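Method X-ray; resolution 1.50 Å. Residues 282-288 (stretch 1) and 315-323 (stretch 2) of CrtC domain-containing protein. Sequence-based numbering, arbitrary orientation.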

# COMPACT_ATOMS: atom_id res chain seq x y z
N THR A 282 6.44 19.54 4.55
CA THR A 282 6.16 19.82 3.14
C THR A 282 6.48 18.57 2.33
O THR A 282 7.63 18.12 2.31
CB THR A 282 7.01 20.98 2.63
OG1 THR A 282 6.88 22.09 3.53
CG2 THR A 282 6.58 21.39 1.24
N TYR A 283 5.47 18.02 1.66
CA TYR A 283 5.71 16.82 0.87
C TYR A 283 6.18 17.19 -0.54
O TYR A 283 5.61 18.08 -1.17
CB TYR A 283 4.45 15.97 0.75
CG TYR A 283 3.83 15.56 2.06
CD1 TYR A 283 4.46 14.63 2.89
CD2 TYR A 283 2.60 16.07 2.47
CE1 TYR A 283 3.88 14.24 4.09
CE2 TYR A 283 2.03 15.69 3.66
CZ TYR A 283 2.66 14.78 4.47
OH TYR A 283 2.08 14.40 5.65
N PRO A 284 7.20 16.50 -1.06
CA PRO A 284 7.49 16.60 -2.49
C PRO A 284 6.41 15.86 -3.28
O PRO A 284 5.74 14.96 -2.78
CB PRO A 284 8.84 15.90 -2.63
CG PRO A 284 8.82 14.87 -1.53
CD PRO A 284 8.03 15.48 -0.39
N LEU A 285 6.26 16.25 -4.55
CA LEU A 285 5.21 15.68 -5.40
C LEU A 285 5.75 15.05 -6.68
O LEU A 285 4.96 14.62 -7.52
CB LEU A 285 4.16 16.74 -5.75
CG LEU A 285 3.27 17.20 -4.61
CD1 LEU A 285 2.19 18.12 -5.14
CD2 LEU A 285 2.62 16.01 -3.89
N ASP A 286 7.07 14.97 -6.85
CA ASP A 286 7.68 14.26 -7.96
C ASP A 286 8.94 13.59 -7.45
O ASP A 286 9.51 14.02 -6.45
CB ASP A 286 8.01 15.19 -9.15
CG ASP A 286 6.77 15.88 -9.70
OD1 ASP A 286 6.12 15.31 -10.61
OD2 ASP A 286 6.44 16.97 -9.22
N TRP A 287 9.37 12.53 -8.14
CA TRP A 287 10.51 11.74 -7.70
C TRP A 287 11.24 11.17 -8.90
O TRP A 287 10.66 10.99 -9.98
CB TRP A 287 10.10 10.57 -6.76
CG TRP A 287 9.35 11.00 -5.54
CD1 TRP A 287 9.86 11.20 -4.30
CD2 TRP A 287 7.95 11.27 -5.46
NE1 TRP A 287 8.86 11.60 -3.44
CE2 TRP A 287 7.68 11.65 -4.13
CE3 TRP A 287 6.90 11.23 -6.37
CZ2 TRP A 287 6.40 12.00 -3.69
CZ3 TRP A 287 5.63 11.57 -5.94
CH2 TRP A 287 5.39 11.95 -4.61
N LYS A 288 12.51 10.84 -8.69
CA LYS A 288 13.25 9.96 -9.57
C LYS A 288 13.74 8.76 -8.78
O LYS A 288 14.18 8.90 -7.63
CB LYS A 288 14.44 10.68 -10.22
CG LYS A 288 14.04 11.60 -11.37
CD LYS A 288 15.26 12.24 -12.04
CE LYS A 288 14.99 13.70 -12.39
NZ LYS A 288 15.86 14.19 -13.50
N GLN A 315 -0.25 8.93 12.86
CA GLN A 315 -1.59 8.83 12.28
C GLN A 315 -1.70 9.53 10.93
O GLN A 315 -2.75 9.41 10.28
CB GLN A 315 -2.62 9.44 13.24
CG GLN A 315 -2.80 8.68 14.54
CD GLN A 315 -3.67 9.45 15.52
OE1 GLN A 315 -4.35 10.41 15.15
NE2 GLN A 315 -3.66 9.03 16.78
N THR A 316 -0.66 10.24 10.49
CA THR A 316 -0.71 11.07 9.30
C THR A 316 0.12 10.44 8.20
O THR A 316 1.18 9.87 8.46
CB THR A 316 -0.17 12.48 9.62
OG1 THR A 316 -1.00 13.08 10.62
CG2 THR A 316 -0.15 13.37 8.40
N ALA A 317 -0.35 10.52 6.95
CA ALA A 317 0.47 10.02 5.86
C ALA A 317 0.06 10.67 4.54
O ALA A 317 -1.12 10.91 4.31
CB ALA A 317 0.36 8.50 5.73
N TYR A 318 1.05 10.92 3.69
CA TYR A 318 0.75 11.14 2.28
C TYR A 318 0.58 9.78 1.62
O TYR A 318 1.51 8.96 1.63
CB TYR A 318 1.85 11.96 1.59
CG TYR A 318 1.36 12.54 0.29
CD1 TYR A 318 1.48 11.83 -0.91
CD2 TYR A 318 0.73 13.78 0.25
CE1 TYR A 318 1.01 12.36 -2.10
CE2 TYR A 318 0.25 14.32 -0.94
CZ TYR A 318 0.39 13.60 -2.11
OH TYR A 318 -0.09 14.12 -3.30
N GLU A 319 -0.61 9.51 1.09
CA GLU A 319 -0.90 8.21 0.48
C GLU A 319 -1.49 8.51 -0.89
O GLU A 319 -2.71 8.64 -1.04
CB GLU A 319 -1.83 7.39 1.33
CG GLU A 319 -1.33 7.12 2.71
CD GLU A 319 -0.47 5.89 2.78
OE1 GLU A 319 -0.26 5.23 1.73
OE2 GLU A 319 -0.01 5.57 3.89
N GLY A 320 -0.62 8.61 -1.89
CA GLY A 320 -1.00 9.22 -3.14
C GLY A 320 -0.90 8.33 -4.36
O GLY A 320 0.10 7.64 -4.57
N PHE A 321 -1.95 8.35 -5.18
CA PHE A 321 -1.87 7.78 -6.51
C PHE A 321 -0.82 8.52 -7.32
O PHE A 321 -0.74 9.75 -7.28
CB PHE A 321 -3.23 7.88 -7.19
CG PHE A 321 -3.30 7.24 -8.55
CD1 PHE A 321 -3.02 5.89 -8.72
CD2 PHE A 321 -3.68 7.99 -9.66
CE1 PHE A 321 -3.11 5.30 -9.97
CE2 PHE A 321 -3.76 7.41 -10.92
CZ PHE A 321 -3.48 6.07 -11.08
N ILE A 322 0.01 7.78 -8.05
CA ILE A 322 1.09 8.34 -8.85
C ILE A 322 1.10 7.68 -10.23
O ILE A 322 0.62 6.55 -10.40
CB ILE A 322 2.48 8.17 -8.19
CG1 ILE A 322 2.83 6.68 -8.05
CG2 ILE A 322 2.55 8.89 -6.83
CD1 ILE A 322 4.26 6.40 -7.59
N THR A 323 1.64 8.40 -11.21
CA THR A 323 1.95 7.83 -12.51
C THR A 323 3.44 8.00 -12.77
O THR A 323 4.11 8.82 -12.12
CB THR A 323 1.15 8.49 -13.65
OG1 THR A 323 1.47 9.88 -13.70
CG2 THR A 323 -0.36 8.32 -13.44

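Packing of strand 282-288 against strand 317-323 in the CrtC domain-containing protein. The strand axes come no closer than 9.2 Å and their N-to-C directions differ by 34°, a spacing bridged by side chains; no hydrogen bond crosses between the stretches, and the 292 Å² buried, both sides summed, comes mostly from two tyrosines. The register is set where they meet, with Tyr 283 CA and Tyr 318 CA 7.7 Å apart. Both residues direct CA-to-CB toward the opposing stretch, but their rotamers differ. Tyr 283 is m (chi1 -57°, chi2 -69°), which carries its ring out to the level of Thr 316 and Tyr 318; Tyr 318 is t (chi1 -163°, chi2 -89°), which places its ring, hydroxyl end included, beside Leu 285. The two rings are not superposed: their centroids lie 5.2 Å apart and their planes meet at 48°, an oblique aromatic pair whose nearest carbons are Tyr 283 CD2 and Tyr 318 CD2, 3.7 Å apart. One face of the Tyr 283 ring is covered by the Tyr 318 methylene. Tyr 318 CB sits 3.9 Å from the centroid of the Tyr 283 ring and only 8° off the ring normal, a well-centred CH-pi contact, so Tyr 318 meets its neighbour with both its CB and its ring.

At the far end of the Tyr 283 side chain, OH reaches Thr 316 CG2 at 3.7 Å. Thr 316, in the loop before the strand, also points toward stretch 1, and its m rotamer (chi1 -61°) presents the methyl to this phenol oxygen. The contact is one of van der Waals packing: Tyr 283 OH and Thr 316 OG1 both find hydrogen bonds elsewhere in the structure. Ala 317, next along, points away and adds little.

Leu 285 starts sideways to the contact, yet its extended mt conformation (chi1 -70°, chi2 -174°) brings the end of the side chain nearer. Leu 285 CD2 lies 3.7 Å from Tyr 318 CZ and 3.4 Å from Tyr 318 OH, packing on the phenol end of a ring that it approaches obliquely. Trp 287 behaves similarly: CA-to-CB runs sideways, but chi1 -57° (m) and chi2 -97° bring the six-membered part of the indole nearer stretch 2. There Trp 287 CZ3 meets Ile 322 CG2 at 4.2 Å, a looser and again oblique apolar contact. Ile 322 points toward stretch 1 with chi1 63° (p) and chi2 171° (t); this turns CG2 to the indole, while CD1 remains farther from CZ3.

Between Tyr 318 and Ile 322, Gly 320 makes no contact with stretch 1. The Tyr 318 ring passes alongside it in the t rotamer, and an ideal CB on Gly 320 would fall 2.5 Å from Tyr 318 CE1, a clash within its own strand. The absence of a side chain thus leaves room for the ring conformation that reaches Leu 285.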